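Local coordinates for conserved lipoprotein, putative (PDB 4L1N), which is of unknown function but is a putative lipoprotein of the DUF4652 family, which is grouped with the beta-propellers, at residues A[55-60]-A[106-111]; A[116-121]-A[135-140]; A[182-187]-A[196-201]. One frame throughout, in Å; residues are numbered along the deposited sequence.

In the fold
All three contacts join antiparallel strands, yet their chemistry follows their places in the fold. Contacts 1 and 2 share one large sheet: contact 1 ties the first strand to a partner distant in sequence, contact 2 lies at the open end of the hairpin that finishes the sheet, and they touch through Leu111. Contact 3 joins the two strands of a hairpin in a separate three-stranded sheet. Contact 2 lies nearest the chain's centre, with five buried residues; contacts 1 and 3 lie farther out, on opposite sides. Contact 1 sets Lys55 against two carboxylates and ties its loop end by a lysine-to-carbonyl bond, contact 2 buries Thr119 and Ser136, and contact 3 combines buried aliphatics with a histidine–carboxylate pair.

Contact 1: A[55-60]-A[106-111]; sequences KELGKN and KWELDL
Lys55 and Glu108 form an antiparallel hydrogen-bonded pair, and their side chains leave the sheet on the same face. There they cross obliquely, with Lys55 CB 3.7 Å from Glu108 CG. That methylene is brought beside Lys55 CB because Glu108 CG lies between its own backbone N and carbonyl carbon (chi1 75°). Farther along, the aliphatic part of Lys55 meets Asp110 at about a right angle, its CD 3.3 Å from Asp110 OD2. The bend at chi4 (-69°) turns Lys55 NZ away from the carboxylate, to 4.8 Å from Asp110 OD2, so any attraction would be through space, without contact of the charged atoms. Leu57 also crosses Glu108 at about a right angle. Its two methyls divide the work, CD2 reaching within 3.4 Å of Glu108 OE1 while CD1 rests 3.6 Å from Trp107 C. On the other face Trp107 gives little more than its CB to Lys55 and Glu56; its indole turns away, makes a cation-pi contact with Lys54 and donates NE1 to Ile153 O.

Beneath these side chains, Lys55 N reaches Glu108 O at 2.8 Å in a nearly straight bond (170°), Glu108 N answers to Lys55 O, and Leu57 N continues to Lys106 O. The contact thereby inserts strand 49-56 beside strand 105-111 in the large antiparallel sheet, bringing together residues far apart in sequence. Where the first strand gives way to loop, the extended chain of Lys106 carries NZ to Lys59 O, 2.7 Å away, and NZ also bonds Ser61 O. Two carboxylates, those of Glu108 and Asp110, gather on the Lys55 face, and the positive charges of Lys55 and, through a long and weak ion pair with Glu108, of Lys95 would probably offset their mutual repulsion.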
# COMPACT_ATOMS: atom_id res chain seq x y z
N LYS A 55 -3.07 -8.14 13.08
CA LYS A 55 -3.16 -9.54 13.47
C LYS A 55 -1.76 -10.06 13.76
O LYS A 55 -0.94 -10.16 12.85
CB LYS A 55 -3.84 -10.39 12.38
CG LYS A 55 -5.30 -10.02 12.13
CD LYS A 55 -5.84 -10.75 10.92
CE LYS A 55 -7.28 -10.39 10.62
NZ LYS A 55 -8.21 -10.90 11.64
N GLU A 56 -1.47 -10.35 15.04
CA GLU A 56 -0.15 -10.84 15.46
C GLU A 56 0.14 -12.19 14.82
O GLU A 56 -0.79 -12.95 14.53
CB GLU A 56 -0.05 -10.90 16.97
CG GLU A 56 0.20 -9.54 17.59
CD GLU A 56 0.01 -9.42 19.09
OE1 GLU A 56 -0.13 -10.47 19.77
OE2 GLU A 56 -0.01 -8.28 19.59
N LEU A 57 1.42 -12.47 14.54
CA LEU A 57 1.81 -13.71 13.89
C LEU A 57 2.82 -14.47 14.72
O LEU A 57 3.63 -13.85 15.42
CB LEU A 57 2.39 -13.43 12.50
CG LEU A 57 1.45 -12.92 11.44
CD1 LEU A 57 2.23 -12.25 10.35
CD2 LEU A 57 0.65 -14.03 10.85
N GLY A 58 2.81 -15.80 14.59
CA GLY A 58 3.75 -16.67 15.27
C GLY A 58 5.18 -16.40 14.82
O GLY A 58 5.39 -15.94 13.70
N LYS A 59 6.16 -16.67 15.70
CA LYS A 59 7.58 -16.42 15.38
C LYS A 59 8.06 -17.34 14.23
O LYS A 59 8.94 -16.93 13.46
CB LYS A 59 8.46 -16.59 16.63
CG LYS A 59 9.26 -15.32 16.99
CD LYS A 59 9.96 -15.44 18.36
CE LYS A 59 10.99 -14.36 18.62
NZ LYS A 59 10.38 -13.00 18.77
N ASN A 60 7.45 -18.54 14.08
CA ASN A 60 7.76 -19.51 13.03
C ASN A 60 7.26 -19.04 11.65
O ASN A 60 7.90 -19.34 10.64
CB ASN A 60 7.17 -20.88 13.37
N LYS A 106 6.50 -10.13 14.72
CA LYS A 106 5.87 -10.20 13.40
C LYS A 106 4.37 -10.03 13.54
O LYS A 106 3.75 -10.63 14.40
CB LYS A 106 6.16 -11.55 12.71
CG LYS A 106 7.63 -11.87 12.45
CD LYS A 106 7.87 -13.37 12.32
CE LYS A 106 9.34 -13.70 12.35
NZ LYS A 106 9.63 -14.98 11.66
N TRP A 107 3.77 -9.23 12.66
CA TRP A 107 2.33 -9.04 12.59
C TRP A 107 1.93 -8.72 11.15
O TRP A 107 2.80 -8.58 10.29
CB TRP A 107 1.82 -7.99 13.59
CG TRP A 107 2.19 -6.57 13.30
CD1 TRP A 107 1.44 -5.65 12.62
CD2 TRP A 107 3.30 -5.85 13.85
NE1 TRP A 107 2.05 -4.42 12.66
CE2 TRP A 107 3.20 -4.51 13.41
CE3 TRP A 107 4.40 -6.21 14.66
CZ2 TRP A 107 4.14 -3.54 13.74
CZ3 TRP A 107 5.34 -5.25 14.97
CH2 TRP A 107 5.23 -3.94 14.49
N GLU A 108 0.61 -8.68 10.88
CA GLU A 108 0.07 -8.38 9.57
C GLU A 108 -1.05 -7.34 9.70
O GLU A 108 -1.74 -7.28 10.72
CB GLU A 108 -0.41 -9.66 8.83
CG GLU A 108 -1.71 -10.28 9.30
CD GLU A 108 -2.16 -11.57 8.62
OE1 GLU A 108 -1.40 -12.56 8.61
OE2 GLU A 108 -3.34 -11.61 8.20
N LEU A 109 -1.17 -6.49 8.68
CA LEU A 109 -2.22 -5.50 8.56
C LEU A 109 -3.16 -5.96 7.48
O LEU A 109 -2.76 -6.12 6.32
CB LEU A 109 -1.67 -4.11 8.23
CG LEU A 109 -0.85 -3.36 9.27
CD1 LEU A 109 -0.43 -2.01 8.70
CD2 LEU A 109 -1.61 -3.15 10.57
N ASP A 110 -4.40 -6.23 7.87
CA ASP A 110 -5.40 -6.73 6.95
C ASP A 110 -6.47 -5.74 6.69
O ASP A 110 -6.99 -5.13 7.62
CB ASP A 110 -6.05 -8.01 7.48
CG ASP A 110 -5.22 -9.25 7.29
OD1 ASP A 110 -4.08 -9.14 6.78
OD2 ASP A 110 -5.71 -10.34 7.64
N LEU A 111 -6.87 -5.63 5.44
CA LEU A 111 -7.93 -4.75 5.04
C LEU A 111 -9.26 -5.24 5.60
O LEU A 111 -9.66 -6.37 5.32
CB LEU A 111 -7.94 -4.72 3.52
CG LEU A 111 -8.35 -3.44 2.82
CD1 LEU A 111 -7.62 -2.23 3.35
CD2 LEU A 111 -8.14 -3.59 1.35

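Contact 2: A[116-121]-A[135-140]; sequences QKNTPK and ISRAHG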
# COMPACT_ATOMS: atom_id res chain seq x y z
N GLN A 116 -14.07 -9.65 -0.51
CA GLN A 116 -12.66 -9.67 -0.92
C GLN A 116 -12.48 -8.86 -2.22
O GLN A 116 -12.01 -9.43 -3.22
CB GLN A 116 -12.20 -11.13 -1.12
CG GLN A 116 -12.20 -12.00 0.15
CD GLN A 116 -10.88 -11.92 0.89
OE1 GLN A 116 -10.72 -11.18 1.87
NE2 GLN A 116 -9.90 -12.70 0.43
N LYS A 117 -12.83 -7.54 -2.22
CA LYS A 117 -12.75 -6.76 -3.45
C LYS A 117 -11.49 -5.87 -3.58
O LYS A 117 -11.06 -5.66 -4.71
CB LYS A 117 -14.02 -5.91 -3.68
CG LYS A 117 -14.26 -4.72 -2.75
CD LYS A 117 -14.91 -3.53 -3.49
CE LYS A 117 -16.42 -3.59 -3.56
NZ LYS A 117 -16.97 -2.62 -4.55
N ASN A 118 -10.94 -5.34 -2.47
CA ASN A 118 -9.77 -4.45 -2.51
C ASN A 118 -8.55 -5.04 -1.87
O ASN A 118 -8.65 -5.97 -1.06
CB ASN A 118 -10.09 -3.10 -1.89
CG ASN A 118 -10.92 -2.25 -2.80
OD1 ASN A 118 -10.60 -2.08 -3.98
ND2 ASN A 118 -12.01 -1.74 -2.30
N THR A 119 -7.37 -4.49 -2.21
CA THR A 119 -6.09 -5.01 -1.74
C THR A 119 -4.98 -3.96 -1.61
O THR A 119 -4.93 -3.04 -2.43
CB THR A 119 -5.62 -6.06 -2.77
OG1 THR A 119 -4.45 -6.69 -2.30
CG2 THR A 119 -5.35 -5.47 -4.16
N PRO A 120 -4.00 -4.10 -0.67
CA PRO A 120 -2.81 -3.24 -0.77
C PRO A 120 -2.10 -3.64 -2.07
O PRO A 120 -1.95 -4.84 -2.33
CB PRO A 120 -1.99 -3.61 0.48
CG PRO A 120 -2.47 -4.89 0.91
CD PRO A 120 -3.85 -5.11 0.39
N LYS A 121 -1.73 -2.67 -2.93
CA LYS A 121 -1.09 -2.96 -4.21
C LYS A 121 0.39 -2.52 -4.23
O LYS A 121 1.21 -3.20 -4.86
CB LYS A 121 -1.87 -2.30 -5.36
CG LYS A 121 -1.35 -2.57 -6.77
CD LYS A 121 -1.36 -4.04 -7.18
CE LYS A 121 -1.96 -4.23 -8.53
NZ LYS A 121 -2.66 -5.54 -8.61
N ILE A 135 -4.19 1.34 -2.43
CA ILE A 135 -5.27 0.38 -2.34
C ILE A 135 -5.99 0.38 -3.67
O ILE A 135 -6.56 1.40 -4.07
CB ILE A 135 -6.19 0.60 -1.11
CG1 ILE A 135 -5.45 0.11 0.15
CG2 ILE A 135 -7.52 -0.15 -1.26
CD1 ILE A 135 -5.78 0.78 1.37
N SER A 136 -5.91 -0.78 -4.37
CA SER A 136 -6.51 -1.10 -5.66
C SER A 136 -7.50 -2.27 -5.54
O SER A 136 -7.51 -2.92 -4.52
CB SER A 136 -5.41 -1.47 -6.66
OG SER A 136 -4.79 -2.71 -6.35
N ARG A 137 -8.29 -2.55 -6.60
CA ARG A 137 -9.20 -3.68 -6.67
C ARG A 137 -8.36 -4.95 -6.70
O ARG A 137 -7.25 -4.92 -7.26
CB ARG A 137 -10.14 -3.59 -7.89
CG ARG A 137 -11.29 -2.57 -7.75
CD ARG A 137 -12.45 -3.08 -6.91
NE ARG A 137 -13.70 -2.35 -7.12
CZ ARG A 137 -14.04 -1.22 -6.49
NH1 ARG A 137 -13.20 -0.65 -5.63
NH2 ARG A 137 -15.21 -0.64 -6.73
N ALA A 138 -8.81 -6.00 -5.99
CA ALA A 138 -8.08 -7.25 -5.82
C ALA A 138 -8.05 -8.09 -7.09
O ALA A 138 -7.09 -8.83 -7.31
CB ALA A 138 -8.69 -8.06 -4.69
N HIS A 139 -9.10 -7.98 -7.91
CA HIS A 139 -9.21 -8.76 -9.14
C HIS A 139 -9.37 -7.85 -10.38
O HIS A 139 -9.85 -6.72 -10.27
CB HIS A 139 -10.38 -9.75 -8.99
CG HIS A 139 -10.27 -10.60 -7.77
ND1 HIS A 139 -10.93 -10.28 -6.60
CD2 HIS A 139 -9.51 -11.70 -7.55
CE1 HIS A 139 -10.59 -11.21 -5.71
NE2 HIS A 139 -9.72 -12.08 -6.24
N GLY A 140 -8.91 -8.34 -11.53
CA GLY A 140 -8.98 -7.59 -12.78
C GLY A 140 -7.64 -7.17 -13.33
O GLY A 140 -6.64 -7.14 -12.61
O HOH W 1 -5.04 -6.86 -8.13
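Asn118 and Arg137 stand opposite each other as a non-hydrogen-bonded antiparallel pair whose side chains diverge, but the guanidinium bends back. Arg137 CD is turned by a kinked chi2 (-79°), and NH1 comes to Asn118 OD1 at 3.4 Å in a weak bond made at the guanidinium edge, near its plane. The amide and guanidinium planes stand 64° apart. Over one face of the same guanidinium lies the end of Lys117, running alongside Arg137 in the same direction. Lys117 NZ is 3.4 Å from Arg137 NH2, two donors of like charge, so this approach is probably carried by the aliphatic part, whose CD lies 3.9 Å from Arg137 CZ.

On the buried side Thr119 and Ser136 point to a common face, with Thr119 CG2 3.6 Å from Ser136 OG. Their backbones exchange two bonds, Thr119 N to Ser136 O and Ser136 N to Thr119 O. One residue beyond the strand, Ala138 N takes Lys117 O in a nearly straight bond (172°), which joins the two segments where the loops begin. This is the open end of the beta hairpin formed by strands 118-125 and 130-137, the former being an outermost strand of the large sheet within this chain. Past that end Gln116 O meets the edge of the His139 ring in its plane, 3.4 Å from CE1.

Lys121 folds its chain across Ser136 OG, and its NZ donates to a water at 2.8 Å; the water in turn donates to Arg137 O and, weakly, to Ala138 O. Outside the pair, Thr119 OG1 bonds Gly94 N, and Gln113 NE2 bonds Asn118 O. Ile135 packs on Met51, Phe52 and Leu111, whereas Ala138 leans on Val93.

Contact 3: A[182-187]-A[196-201]; sequences DVQILV and SHEETK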
# COMPACT_ATOMS: atom_id res chain seq x y z
N ASP A 182 6.44 12.29 -4.70
CA ASP A 182 6.22 12.19 -6.14
C ASP A 182 5.18 11.07 -6.35
O ASP A 182 5.46 9.91 -6.03
CB ASP A 182 7.54 11.86 -6.86
CG ASP A 182 8.45 12.99 -7.23
OD1 ASP A 182 8.16 14.14 -6.85
OD2 ASP A 182 9.46 12.74 -7.91
N VAL A 183 3.98 11.41 -6.81
CA VAL A 183 2.88 10.45 -6.96
C VAL A 183 2.70 10.09 -8.45
O VAL A 183 2.47 11.00 -9.26
CB VAL A 183 1.59 11.06 -6.35
CG1 VAL A 183 0.39 10.15 -6.52
CG2 VAL A 183 1.77 11.41 -4.87
N GLN A 184 2.81 8.77 -8.81
CA GLN A 184 2.56 8.39 -10.20
C GLN A 184 1.14 8.03 -10.37
O GLN A 184 0.61 7.18 -9.65
CB GLN A 184 3.44 7.26 -10.73
CG GLN A 184 4.82 7.71 -11.05
CD GLN A 184 4.96 8.32 -12.39
OE1 GLN A 184 5.48 9.40 -12.51
NE2 GLN A 184 4.55 7.63 -13.42
N ILE A 185 0.52 8.66 -11.36
CA ILE A 185 -0.88 8.41 -11.68
C ILE A 185 -0.94 7.82 -13.08
O ILE A 185 -0.25 8.29 -13.96
CB ILE A 185 -1.69 9.74 -11.53
CG1 ILE A 185 -1.48 10.33 -10.15
CG2 ILE A 185 -3.19 9.55 -11.83
CD1 ILE A 185 -1.41 11.71 -10.12
N LEU A 186 -1.73 6.77 -13.27
CA LEU A 186 -2.01 6.19 -14.58
C LEU A 186 -3.41 6.70 -15.03
O LEU A 186 -4.44 6.40 -14.39
CB LEU A 186 -1.94 4.66 -14.54
CG LEU A 186 -2.44 3.88 -15.78
CD1 LEU A 186 -1.39 3.85 -16.87
CD2 LEU A 186 -2.90 2.46 -15.41
N VAL A 187 -3.42 7.55 -16.07
CA VAL A 187 -4.66 8.12 -16.60
C VAL A 187 -5.13 7.38 -17.85
O VAL A 187 -4.38 7.28 -18.80
CB VAL A 187 -4.53 9.61 -16.89
CG1 VAL A 187 -5.90 10.22 -17.13
CG2 VAL A 187 -3.79 10.34 -15.78
N SER A 196 -3.93 4.93 -22.43
CA SER A 196 -3.58 5.57 -21.18
C SER A 196 -2.34 6.44 -21.34
O SER A 196 -1.64 6.35 -22.35
CB SER A 196 -3.35 4.50 -20.11
OG SER A 196 -2.04 3.96 -20.14
N HIS A 197 -2.04 7.26 -20.31
CA HIS A 197 -0.80 8.01 -20.13
C HIS A 197 -0.46 8.04 -18.62
O HIS A 197 -1.31 7.76 -17.79
CB HIS A 197 -0.84 9.39 -20.77
CG HIS A 197 -1.59 10.45 -20.01
ND1 HIS A 197 -2.88 10.78 -20.33
CD2 HIS A 197 -1.15 11.29 -19.04
CE1 HIS A 197 -3.21 11.79 -19.53
NE2 HIS A 197 -2.21 12.11 -18.72
N GLU A 198 0.78 8.40 -18.26
CA GLU A 198 1.21 8.52 -16.88
C GLU A 198 1.49 9.99 -16.52
O GLU A 198 1.81 10.79 -17.40
CB GLU A 198 2.45 7.65 -16.64
CG GLU A 198 2.10 6.18 -16.61
CD GLU A 198 3.12 5.22 -16.01
OE1 GLU A 198 4.07 5.68 -15.34
OE2 GLU A 198 2.96 4.00 -16.22
N GLU A 199 1.35 10.33 -15.24
CA GLU A 199 1.63 11.66 -14.68
C GLU A 199 2.51 11.54 -13.44
O GLU A 199 2.44 10.52 -12.78
CB GLU A 199 0.33 12.40 -14.30
CG GLU A 199 -0.53 12.75 -15.50
CD GLU A 199 -1.83 13.49 -15.24
OE1 GLU A 199 -2.32 13.48 -14.09
OE2 GLU A 199 -2.41 14.01 -16.23
N THR A 200 3.30 12.57 -13.13
CA THR A 200 4.05 12.68 -11.87
C THR A 200 3.57 13.94 -11.17
O THR A 200 3.67 15.01 -11.74
CB THR A 200 5.57 12.71 -12.05
OG1 THR A 200 5.99 11.72 -12.99
CG2 THR A 200 6.27 12.51 -10.76
N LYS A 201 3.06 13.81 -9.95
CA LYS A 201 2.58 14.95 -9.17
C LYS A 201 3.32 14.99 -7.89
O LYS A 201 3.33 14.00 -7.17
CB LYS A 201 1.05 14.89 -8.90
CG LYS A 201 0.13 14.71 -10.13
CD LYS A 201 0.24 15.83 -11.14
CE LYS A 201 -1.10 16.44 -11.46
NZ LYS A 201 -1.19 16.71 -12.92
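Val187 lies over one face of the His197 ring, its CB 3.9 Å from the ring centroid and displaced toward the rim in a CH-pi contact. At the ring's edge and in its plane sits Glu199 OE2, which accepts from His197 NE2 at 3.1 Å in a nearly straight bond (168°), although NE2 meets that oxygen from above the carboxylate plane. His197 ND1 is hydrogen-bonded to Glu189 OE2, so both ring nitrogens bond carboxylates, which would help set the ring's rotation; such surroundings would probably favour a charged imidazole. Val187 CG2 also touches Glu199 CD, 3.7 Å away.

These residues belong to a beta hairpin, strands 180-188 and 196-204, in the three-stranded antiparallel sheet whose other strand is 169-177. Val183 with Lys201, Ile185 with Glu199 and Val187 with His197 each exchange two backbone bonds, and their side chains share the His197 face. Tyr162 touches Val183, Ile185 and Lys201.

On the other face the Gln184 side chain crosses that of Glu198 at about a right angle, amide and carboxylate planes 57° apart. A bend at chi2 (-84°) turns Gln184 CD back over the partner strand, 3.4 Å from Glu199 O, and OE1 accepts from Thr200 OG1, though the modelled separation is doubtfully short. Back on the His197 face, Ile185 crosses Lys201 at about a right angle, its CD1 3.4 Å from Lys201 CG.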